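PDB 6R2J: Endoglucanase(Endo-1,4-beta-glucanase)protein from Pseudomonas stutzeri, which probably hydrolyses beta-1,4-glucosidic bonds in cellulose-like glucans as a family 5 endoglucanase, and binds cellobiose in the crystal. Local coordinates for residues I202-L207 with K247-E252; K45-Q50 with L294-R299; S121-L126 with Y139-E144. All coordinates share one frame; numbering follows the deposited sequence.

Contact 1. Residues I202-L207 with K247-E252; sequences IYEAHL and KGFLGE. With BGC (beta-D-glucopyranose), chain E.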
loop_
_atom_site.group_PDB
_atom_site.type_symbol
_atom_site.label_atom_id
_atom_site.label_comp_id
_atom_site.label_asym_id
_atom_site.label_seq_id
_atom_site.Cartn_x
_atom_site.Cartn_y
_atom_site.Cartn_z
ATOM N N ILE A 202 8.391 -8.266 -1.476
ATOM C CA ILE A 202 7.677 -7.887 -2.692
ATOM C C ILE A 202 7.915 -6.398 -2.921
ATOM O O ILE A 202 7.921 -5.602 -1.980
ATOM C CB ILE A 202 6.171 -8.238 -2.619
ATOM C CG1 ILE A 202 6.047 -9.756 -2.411
ATOM C CG2 ILE A 202 5.456 -7.753 -3.847
ATOM C CD1 ILE A 202 4.667 -10.211 -1.863
ATOM N N TYR A 203 8.100 -6.032 -4.186
ATOM C CA TYR A 203 8.339 -4.650 -4.583
ATOM C C TYR A 203 7.026 -4.028 -4.997
ATOM O O TYR A 203 6.133 -4.699 -5.509
ATOM C CB TYR A 203 9.356 -4.559 -5.702
ATOM C CG TYR A 203 10.710 -4.954 -5.196
ATOM C CD1 TYR A 203 11.099 -6.287 -5.204
ATOM C CD2 TYR A 203 11.582 -4.002 -4.650
ATOM C CE1 TYR A 203 12.332 -6.667 -4.731
ATOM C CE2 TYR A 203 12.840 -4.370 -4.192
ATOM C CZ TYR A 203 13.209 -5.709 -4.233
ATOM O OH TYR A 203 14.453 -6.116 -3.787
ATOM N N GLU A 204 6.888 -2.750 -4.715
ATOM C CA GLU A 204 5.581 -2.123 -4.749
ATOM C C GLU A 204 5.746 -0.736 -5.327
ATOM O O GLU A 204 6.551 0.055 -4.821
ATOM C CB GLU A 204 4.977 -1.943 -3.356
ATOM C CG GLU A 204 3.849 -0.911 -3.376
ATOM C CD GLU A 204 3.233 -0.685 -1.990
ATOM O OE1 GLU A 204 3.687 -1.311 -0.990
ATOM O OE2 GLU A 204 2.306 0.139 -1.905
ATOM N N ALA A 205 4.931 -0.438 -6.338
ATOM C CA ALA A 205 4.872 0.856 -6.998
ATOM C C ALA A 205 3.433 1.352 -6.970
ATOM O O ALA A 205 2.486 0.583 -6.739
ATOM C CB ALA A 205 5.312 0.786 -8.469
ATOM N N HIS A 206 3.299 2.654 -7.265
ATOM C CA HIS A 206 2.043 3.384 -7.337
ATOM C C HIS A 206 1.876 3.900 -8.747
ATOM O O HIS A 206 2.854 4.109 -9.464
ATOM C CB HIS A 206 2.039 4.539 -6.337
ATOM C CG HIS A 206 2.097 4.063 -4.921
ATOM N ND1 HIS A 206 2.241 4.900 -3.842
ATOM C CD2 HIS A 206 2.047 2.807 -4.411
ATOM C CE1 HIS A 206 2.286 4.183 -2.732
ATOM N NE2 HIS A 206 2.127 2.915 -3.047
ATOM N N LEU A 207 0.624 4.078 -9.148
ATOM C CA LEU A 207 0.354 4.424 -10.534
ATOM C C LEU A 207 -0.989 5.125 -10.634
ATOM O O LEU A 207 -2.018 4.554 -10.273
ATOM C CB LEU A 207 0.365 3.148 -11.402
ATOM C CG LEU A 207 0.155 3.217 -12.925
ATOM C CD1 LEU A 207 0.748 1.924 -13.542
ATOM C CD2 LEU A 207 -1.309 3.438 -13.290
ATOM N N LYS A 247 8.781 -10.244 -7.191
ATOM C CA LYS A 247 7.324 -10.188 -7.090
ATOM C C LYS A 247 6.868 -8.744 -6.949
ATOM O O LYS A 247 7.514 -7.943 -6.287
ATOM C CB LYS A 247 6.784 -10.985 -5.897
ATOM C CG LYS A 247 7.141 -12.465 -5.889
ATOM C CD LYS A 247 7.034 -13.022 -4.474
ATOM C CE LYS A 247 8.082 -12.429 -3.500
ATOM N NZ LYS A 247 8.039 -13.091 -2.169
ATOM N N GLY A 248 5.721 -8.432 -7.548
ATOM C CA GLY A 248 5.201 -7.076 -7.490
ATOM C C GLY A 248 3.852 -6.847 -6.827
ATOM O O GLY A 248 3.051 -7.764 -6.646
ATOM N N PHE A 249 3.570 -5.575 -6.545
ATOM C CA PHE A 249 2.348 -5.128 -5.886
ATOM C C PHE A 249 2.134 -3.692 -6.366
ATOM O O PHE A 249 3.038 -2.851 -6.253
ATOM C CB PHE A 249 2.492 -5.270 -4.355
ATOM C CG PHE A 249 1.336 -4.698 -3.564
ATOM C CD1 PHE A 249 0.009 -4.926 -3.946
ATOM C CD2 PHE A 249 1.580 -3.926 -2.455
ATOM C CE1 PHE A 249 -1.061 -4.394 -3.216
ATOM C CE2 PHE A 249 0.519 -3.367 -1.728
ATOM C CZ PHE A 249 -0.805 -3.612 -2.105
ATOM N N LEU A 250 0.974 -3.419 -6.959
ATOM C CA LEU A 250 0.606 -2.041 -7.288
ATOM C C LEU A 250 -0.222 -1.464 -6.138
ATOM O O LEU A 250 -1.458 -1.519 -6.130
ATOM C CB LEU A 250 -0.152 -1.993 -8.601
ATOM C CG LEU A 250 -0.158 -0.592 -9.197
ATOM C CD1 LEU A 250 1.226 -0.174 -9.814
ATOM C CD2 LEU A 250 -1.283 -0.504 -10.218
ATOM N N GLY A 251 0.481 -0.893 -5.160
ATOM C CA GLY A 251 -0.120 -0.542 -3.879
ATOM C C GLY A 251 -1.083 0.619 -3.893
ATOM O O GLY A 251 -1.812 0.824 -2.914
ATOM N N GLU A 252 -1.050 1.423 -4.935
ATOM C CA GLU A 252 -2.057 2.457 -5.075
ATOM C C GLU A 252 -2.318 2.766 -6.536
ATOM O O GLU A 252 -1.407 2.760 -7.357
ATOM C CB GLU A 252 -1.627 3.792 -4.505
ATOM C CG GLU A 252 -1.467 3.822 -3.017
ATOM C CD GLU A 252 -1.070 5.185 -2.533
ATOM O OE1 GLU A 252 -1.245 6.168 -3.314
ATOM O OE2 GLU A 252 -0.552 5.256 -1.393
HETATM C C2 BGC E . 4.477 9.864 -8.673
HETATM C C3 BGC E . 4.461 8.391 -8.419
HETATM C C4 BGC E . 3.439 8.225 -7.343
HETATM C C5 BGC E . 2.281 9.172 -7.336
HETATM C C6 BGC E . 1.444 8.681 -6.193
HETATM C C1 BGC E . 3.305 10.860 -8.479
HETATM O O2 BGC E . 5.255 10.026 -9.929
HETATM O O3 BGC E . 5.731 7.887 -7.989
HETATM O O4 BGC E . 3.213 6.846 -7.518
HETATM O O5 BGC E . 2.831 10.556 -7.104
HETATM O O6 BGC E . 0.571 9.773 -5.801
#
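I202 and K247 open the pairing of two neighbouring parallel strands, 201-206 and 248-252, of a (beta/alpha)8, or TIM, barrel. The branched I202 suits this buried start of the pairing: CG2 lies 3.2 Å from K247 O, while CG1 is crossed at about a right angle by the K247 chain in the conformer given. Y203 sends its backbone N to K247 O at 2.9 Å, and its ring turns to the outside of the barrel, where it meets W240 edge-to-face and touches helix 229-244. E204 points inward. Its chain, with CG anti to the backbone N (chi1 162°) and extended beyond, runs beside F249, so that OE1 lies at the phenyl edge, near the ring plane. OE2 comes within 3.2 Å of G251 CA, an approach that a residue without a side chain permits, and G251 CA also sits over a face of the F249 ring. A205, small enough for the outer layer under F237 of the helix, gives its N to F249 O and takes G251 N on its O at 2.9 Å. H206 lines the glycan pocket, its CB beside the glucose O4; NE2 donates to E204 OE2 at 3.0 Å, in the ring plane but from above the carboxylate plane, while ND1 faces E144, probably as a hydrogen bond. Over the imidazole lies E252, its CG 3.7 Å from the ring centroid and its carboxylate stacked with the ring, the two planes 19° apart. That carboxylate is held by Y208 and by a salt bridge to R56, at the barrel end where this family places its active site. L207 sets CB against L250 CD1, and its N reaches E252 O at 3.0 Å.

Contact 2. Residues K45-Q50 with L294-R299; sequences KYYADQ and LAIEPR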
loop_
_atom_site.group_PDB
_atom_site.type_symbol
_atom_site.label_atom_id
_atom_site.label_comp_id
_atom_site.label_asym_id
_atom_site.label_seq_id
_atom_site.Cartn_x
_atom_site.Cartn_y
_atom_site.Cartn_z
ATOM N N LYS A 45 -16.504 -5.600 6.904
ATOM C CA LYS A 45 -17.638 -6.403 6.460
ATOM C C LYS A 45 -18.082 -6.006 5.056
ATOM O O LYS A 45 -18.334 -6.871 4.205
ATOM C CB LYS A 45 -18.795 -6.230 7.448
ATOM C CG LYS A 45 -20.081 -7.054 7.185
ATOM C CD LYS A 45 -19.810 -8.463 6.736
ATOM C CE LYS A 45 -21.075 -9.305 6.741
ATOM N NZ LYS A 45 -22.302 -8.565 7.078
ATOM N N TYR A 46 -18.210 -4.705 4.794
ATOM C CA TYR A 46 -18.585 -4.275 3.454
ATOM C C TYR A 46 -17.619 -4.830 2.409
ATOM O O TYR A 46 -18.041 -5.424 1.416
ATOM C CB TYR A 46 -18.651 -2.751 3.357
ATOM C CG TYR A 46 -18.930 -2.315 1.931
ATOM C CD1 TYR A 46 -20.180 -2.464 1.380
ATOM C CD2 TYR A 46 -17.920 -1.795 1.130
ATOM C CE1 TYR A 46 -20.415 -2.097 0.055
ATOM C CE2 TYR A 46 -18.133 -1.422 -0.160
ATOM C CZ TYR A 46 -19.376 -1.575 -0.709
ATOM O OH TYR A 46 -19.591 -1.208 -2.020
ATOM N N TYR A 47 -16.316 -4.629 2.593
ATOM C CA TYR A 47 -15.389 -5.022 1.529
ATOM C C TYR A 47 -15.298 -6.530 1.417
ATOM O O TYR A 47 -15.253 -7.071 0.315
ATOM C CB TYR A 47 -14.034 -4.338 1.707
ATOM C CG TYR A 47 -14.168 -2.853 1.463
ATOM C CD1 TYR A 47 -14.236 -2.328 0.157
ATOM C CD2 TYR A 47 -14.297 -1.984 2.525
ATOM C CE1 TYR A 47 -14.400 -0.960 -0.071
ATOM C CE2 TYR A 47 -14.451 -0.627 2.330
ATOM C CZ TYR A 47 -14.491 -0.100 1.040
ATOM O OH TYR A 47 -14.631 1.265 0.886
ATOM N N ALA A 48 -15.336 -7.238 2.542
ATOM C CA ALA A 48 -15.473 -8.693 2.477
ATOM C C ALA A 48 -16.714 -9.091 1.688
ATOM O O ALA A 48 -16.680 -10.024 0.872
ATOM C CB ALA A 48 -15.578 -9.272 3.888
ATOM N N ASP A 49 -17.833 -8.405 1.926
ATOM C CA ASP A 49 -19.058 -8.761 1.210
ATOM C C ASP A 49 -18.889 -8.597 -0.298
ATOM O O ASP A 49 -19.548 -9.285 -1.083
ATOM C CB ASP A 49 -20.230 -7.913 1.715
ATOM C CG ASP A 49 -20.800 -8.414 3.032
ATOM O OD1 ASP A 49 -20.348 -9.463 3.551
ATOM O OD2 ASP A 49 -21.708 -7.742 3.558
ATOM N N GLN A 50 -18.024 -7.686 -0.716
ATOM C CA GLN A 50 -17.727 -7.457 -2.119
ATOM C C GLN A 50 -16.668 -8.407 -2.663
ATOM O O GLN A 50 -16.266 -8.255 -3.821
ATOM C CB GLN A 50 -17.270 -6.007 -2.296
ATOM C CG GLN A 50 -18.235 -4.968 -1.733
ATOM C CD GLN A 50 -19.594 -4.891 -2.490
ATOM O OE1 GLN A 50 -19.651 -4.978 -3.731
ATOM N NE2 GLN A 50 -20.684 -4.703 -1.735
ATOM N N LEU A 294 -12.287 10.165 -5.781
ATOM C CA LEU A 294 -11.681 8.857 -5.979
ATOM C C LEU A 294 -12.162 7.819 -4.961
ATOM O O LEU A 294 -11.837 6.630 -5.099
ATOM C CB LEU A 294 -10.148 8.942 -5.874
ATOM C CG LEU A 294 -9.206 9.419 -6.985
ATOM C CD1 LEU A 294 -9.489 10.878 -7.164
ATOM C CD2 LEU A 294 -7.750 9.146 -6.588
ATOM N N ALA A 295 -12.896 8.234 -3.936
ATOM C CA ALA A 295 -13.249 7.317 -2.858
ATOM C C ALA A 295 -14.135 6.175 -3.364
ATOM O O ALA A 295 -15.090 6.397 -4.112
ATOM C CB ALA A 295 -13.967 8.089 -1.735
ATOM N N ILE A 296 -13.821 4.949 -2.940
ATOM C CA ILE A 296 -14.653 3.786 -3.231
ATOM C C ILE A 296 -15.577 3.406 -2.069
ATOM O O ILE A 296 -16.318 2.414 -2.175
ATOM C CB ILE A 296 -13.732 2.622 -3.649
ATOM C CG1 ILE A 296 -14.472 1.514 -4.402
ATOM C CG2 ILE A 296 -13.063 2.036 -2.439
ATOM C CD1 ILE A 296 -13.556 0.388 -4.936
ATOM N N GLU A 297 -15.592 4.191 -0.987
ATOM C CA GLU A 297 -16.486 3.928 0.129
ATOM C C GLU A 297 -17.930 4.202 -0.286
ATOM O O GLU A 297 -18.213 5.275 -0.842
ATOM C CB GLU A 297 -16.082 4.824 1.284
ATOM C CG GLU A 297 -16.813 4.588 2.581
ATOM C CD GLU A 297 -16.558 3.238 3.150
ATOM O OE1 GLU A 297 -15.500 2.673 2.859
ATOM O OE2 GLU A 297 -17.426 2.746 3.894
ATOM N N PRO A 298 -18.861 3.251 -0.061
ATOM C CA PRO A 298 -20.261 3.481 -0.440
ATOM C C PRO A 298 -20.939 4.593 0.352
ATOM O O PRO A 298 -20.528 5.001 1.446
ATOM C CB PRO A 298 -20.937 2.139 -0.167
ATOM C CG PRO A 298 -20.047 1.470 0.849
ATOM C CD PRO A 298 -18.670 1.871 0.440
ATOM N N ARG A 299 -21.995 5.104 -0.265
ATOM C CA ARG A 299 -22.712 6.276 0.204
ATOM C C ARG A 299 -24.178 5.917 0.113
ATOM O O ARG A 299 -24.649 5.574 -0.967
ATOM C CB ARG A 299 -22.508 7.474 -0.721
ATOM C CG ARG A 299 -21.090 7.853 -0.944
ATOM C CD ARG A 299 -20.953 8.909 -2.017
ATOM N NE ARG A 299 -19.536 9.147 -2.247
ATOM C CZ ARG A 299 -19.032 10.127 -2.986
ATOM N NH1 ARG A 299 -19.856 10.977 -3.592
ATOM N NH2 ARG A 299 -17.697 10.233 -3.122
HETATM O O HOH W 1 -18.563 1.138 -2.916
#
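Y46 lays one face of its ring over P298: the proline CG stands 3.5 Å from the ring centroid, only 14° off the normal, in a CH-pi contact, and P298 CD approaches Y46 CE2 to 3.4 Å. Q50 CG lies over the opposite face, toward the rim, so the phenol is sandwiched between Q50, just past the helix end, and the loop. Proline suits the place because its compact, rigid ring presents CG and CD hydrogens to the aromatic face. The Y46 hydroxyl bonds to D303 and also takes a hydrogen from a water, 2.7 Å away, which gives its other hydrogen to the I296 O. Behind it, Y46 CD2 rests over the centre of the Y47 ring. The far end of Y47 reaches the loop, where OH donates to E297 OE1 at 2.6 Å, from above the carboxylate plane. OE1 also accepts from G286 N, so two donors hold this oxygen, while I296 CG2 packs near Y47 CE1. The contact thereby joins helix 41-49, which follows strand 14-18, to the loop after strand 280-285, the two neighbouring strands that close the TIM barrel.

Contact 3. Residues S121-L126 with Y139-E144; sequences SVWRKL and YDIMNE. With BGC (beta-D-glucopyranose), chain E.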
loop_
_atom_site.group_PDB
_atom_site.type_symbol
_atom_site.label_atom_id
_atom_site.label_comp_id
_atom_site.label_asym_id
_atom_site.label_seq_id
_atom_site.Cartn_x
_atom_site.Cartn_y
_atom_site.Cartn_z
ATOM N N SER A 121 14.778 0.263 14.656
ATOM C CA SER A 121 14.231 -0.087 15.970
ATOM C C SER A 121 12.710 -0.037 15.963
ATOM O O SER A 121 12.047 -0.946 16.474
ATOM C CB SER A 121 14.776 0.846 17.056
ATOM O OG SER A 121 13.999 0.732 18.232
ATOM N N VAL A 122 12.137 1.027 15.382
ATOM C CA VAL A 122 10.689 1.165 15.375
ATOM C C VAL A 122 10.066 -0.010 14.639
ATOM O O VAL A 122 9.035 -0.532 15.057
ATOM C CB VAL A 122 10.209 2.562 14.902
ATOM C CG1 VAL A 122 10.332 2.741 13.427
ATOM C CG2 VAL A 122 8.784 2.766 15.414
ATOM N N TRP A 123 10.716 -0.486 13.561
ATOM C CA TRP A 123 10.159 -1.623 12.832
ATOM C C TRP A 123 10.379 -2.919 13.605
ATOM O O TRP A 123 9.488 -3.775 13.683
ATOM C CB TRP A 123 10.712 -1.676 11.402
ATOM C CG TRP A 123 9.739 -1.012 10.454
ATOM C CD1 TRP A 123 9.954 0.091 9.646
ATOM C CD2 TRP A 123 8.381 -1.394 10.247
ATOM N NE1 TRP A 123 8.795 0.412 8.964
ATOM C CE2 TRP A 123 7.818 -0.480 9.313
ATOM C CE3 TRP A 123 7.571 -2.404 10.772
ATOM C CZ2 TRP A 123 6.491 -0.572 8.884
ATOM C CZ3 TRP A 123 6.237 -2.488 10.328
ATOM C CH2 TRP A 123 5.727 -1.585 9.384
ATOM N N ARG A 124 11.551 -3.055 14.215
ATOM C CA ARG A 124 11.754 -4.175 15.113
ATOM C C ARG A 124 10.697 -4.174 16.207
ATOM O O ARG A 124 10.084 -5.207 16.492
ATOM C CB ARG A 124 13.165 -4.124 15.695
ATOM C CG ARG A 124 13.562 -5.467 16.308
ATOM C CD ARG A 124 14.903 -5.416 17.023
ATOM N NE ARG A 124 16.011 -5.001 16.165
ATOM C CZ ARG A 124 16.539 -3.784 16.165
ATOM N NH1 ARG A 124 16.062 -2.856 16.972
ATOM N NH2 ARG A 124 17.542 -3.496 15.362
ATOM N N LYS A 125 10.468 -3.021 16.829
ATOM C CA LYS A 125 9.476 -2.943 17.895
ATOM C C LYS A 125 8.079 -3.210 17.367
ATOM O O LYS A 125 7.309 -3.920 18.017
ATOM C CB LYS A 125 9.528 -1.584 18.594
ATOM C CG LYS A 125 10.527 -1.481 19.725
ATOM C CD LYS A 125 10.300 -0.183 20.449
ATOM C CE LYS A 125 11.220 -0.012 21.635
ATOM N NZ LYS A 125 12.468 0.676 21.213
ATOM N N LEU A 126 7.716 -2.636 16.210
ATOM C CA LEU A 126 6.400 -2.922 15.632
ATOM C C LEU A 126 6.240 -4.405 15.286
ATOM O O LEU A 126 5.177 -5.001 15.524
ATOM C CB LEU A 126 6.165 -2.065 14.389
ATOM C CG LEU A 126 5.972 -0.562 14.596
ATOM C CD1 LEU A 126 5.958 0.162 13.277
ATOM C CD2 LEU A 126 4.694 -0.340 15.374
ATOM N N TYR A 139 4.371 -5.994 5.967
ATOM C CA TYR A 139 4.803 -4.656 6.367
ATOM C C TYR A 139 5.267 -3.881 5.138
ATOM O O TYR A 139 6.310 -4.195 4.553
ATOM C CB TYR A 139 5.949 -4.671 7.393
ATOM C CG TYR A 139 5.623 -5.320 8.705
ATOM C CD1 TYR A 139 4.445 -4.996 9.378
ATOM C CD2 TYR A 139 6.481 -6.243 9.273
ATOM C CE1 TYR A 139 4.133 -5.566 10.550
ATOM C CE2 TYR A 139 6.169 -6.844 10.483
ATOM C CZ TYR A 139 4.985 -6.497 11.117
ATOM O OH TYR A 139 4.624 -7.073 12.321
ATOM N N ASP A 140 4.525 -2.840 4.788
ATOM C CA ASP A 140 4.927 -1.867 3.777
ATOM C C ASP A 140 5.714 -0.829 4.571
ATOM O O ASP A 140 5.160 0.088 5.178
ATOM C CB ASP A 140 3.667 -1.353 3.093
ATOM C CG ASP A 140 3.949 -0.495 1.882
ATOM O OD1 ASP A 140 5.096 0.020 1.741
ATOM O OD2 ASP A 140 2.979 -0.317 1.096
ATOM N N ILE A 141 7.031 -1.050 4.635
ATOM C CA ILE A 141 7.860 -0.313 5.578
ATOM C C ILE A 141 7.964 1.180 5.267
ATOM O O ILE A 141 8.317 1.964 6.152
ATOM C CB ILE A 141 9.253 -0.966 5.702
ATOM C CG1 ILE A 141 10.011 -0.981 4.377
ATOM C CG2 ILE A 141 9.148 -2.404 6.187
ATOM C CD1 ILE A 141 11.477 -1.347 4.497
ATOM N N MET A 142 7.645 1.619 4.053
ATOM C CA MET A 142 7.621 3.056 3.797
ATOM C C MET A 142 6.802 3.355 2.552
ATOM O O MET A 142 7.072 2.795 1.500
ATOM C CB MET A 142 9.042 3.601 3.581
ATOM C CG MET A 142 9.155 5.112 3.409
ATOM S SD MET A 142 8.444 5.983 4.812
ATOM C CE MET A 142 9.317 5.247 6.186
ATOM N N ASN A 143 5.893 4.311 2.666
ATOM C CA ASN A 143 5.149 4.852 1.539
ATOM C C ASN A 143 5.917 5.968 0.816
ATOM O O ASN A 143 6.396 6.939 1.429
ATOM C CB ASN A 143 3.784 5.365 2.037
ATOM C CG ASN A 143 2.927 5.998 0.929
ATOM O OD1 ASN A 143 2.373 5.281 0.116
ATOM N ND2 ASN A 143 2.822 7.337 0.906
ATOM N N GLU A 144 6.028 5.812 -0.498
ATOM C CA GLU A 144 6.450 6.875 -1.408
ATOM C C GLU A 144 7.687 7.677 -0.963
ATOM O O GLU A 144 7.617 8.904 -0.835
ATOM C CB GLU A 144 5.296 7.781 -1.779
ATOM C CG GLU A 144 4.205 7.021 -2.581
ATOM C CD GLU A 144 3.052 7.895 -3.099
ATOM O OE1 GLU A 144 3.018 9.119 -2.840
ATOM O OE2 GLU A 144 2.145 7.310 -3.752
HETATM C C2 BGC E . 4.477 9.864 -8.673
HETATM C C3 BGC E . 4.461 8.391 -8.419
HETATM C C4 BGC E . 3.439 8.225 -7.343
HETATM C C5 BGC E . 2.281 9.172 -7.336
HETATM C C6 BGC E . 1.444 8.681 -6.193
HETATM C C1 BGC E . 3.305 10.860 -8.479
HETATM O O2 BGC E . 5.255 10.026 -9.929
HETATM O O3 BGC E . 5.731 7.887 -7.989
HETATM O O4 BGC E . 3.213 6.846 -7.518
HETATM O O5 BGC E . 2.831 10.556 -7.104
HETATM O O6 BGC E . 0.571 9.773 -5.801
#
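W123 and Y139 hold the tight end of a helix-on-strand contact in a TIM barrel, where helix 116-130 links strand 93-98 to strand 136-140 in a beta-alpha-beta crossover. The indole comes down over one face of the Y139 ring, W123 CZ3 standing 3.2 Å from Y139 CD1 and toward the rim. With planes 48° apart the two aromatics slide past each other in opposite directions, neither stacked nor edge-to-face. The chi1 of W123, -96°, departs from the usual staggered values, consistent with a large ring fitted between helix and sheet. On one face of the indole sits I141 CG2, 4.0 Å from the centroid of the five-membered ring; on the opposite face, also offset toward the rim, lies L126 CD1 of the same helix. Tryptophan suits this site because it is large enough to span helix and sheet and still has one polar atom to spend: NE1 donates to I141 O at 3.2 Å, in the carbonyl plane and on a lone pair. The hydroxyl of Y119 bonds to the same oxygen, so two donors serve a buried carbonyl near the C-terminal end of strand 136-140. Elsewhere the contact thins. L126 packs only loosely against the strand segment, and R124 and K125 turn from it to partly exposed positions, R124 to form a salt bridge with E165. In the other direction D140 forms a salt bridge with R56, and the chain runs on through N143 to E144 of the glycan pocket. Even the Y139 hydroxyl approaches the helix loosely, its OH 3.9 Å from L126 O.

Overall arrangement
Contacts 1 and 3 meet inside the barrel, their centres about 16 Å apart: H206 of contact 1 and E144 of contact 3 both line the glycan pocket, and H206 ND1 lies 2.4 Å from E144 OE2, a probable hydrogen bond whose exact length is doubtful. N143 OD1 packs against H206 CE1 at 3.1 Å and against E252 OE2 at 3.3 Å, bringing the ends of strands 136-140, 201-206 and 248-252 together near the bound glucose. Contact 2 stands apart, its centre about 21 Å from that of contact 1 and 27 Å from that of contact 3, but both lie, along the chain, within the loop it closes.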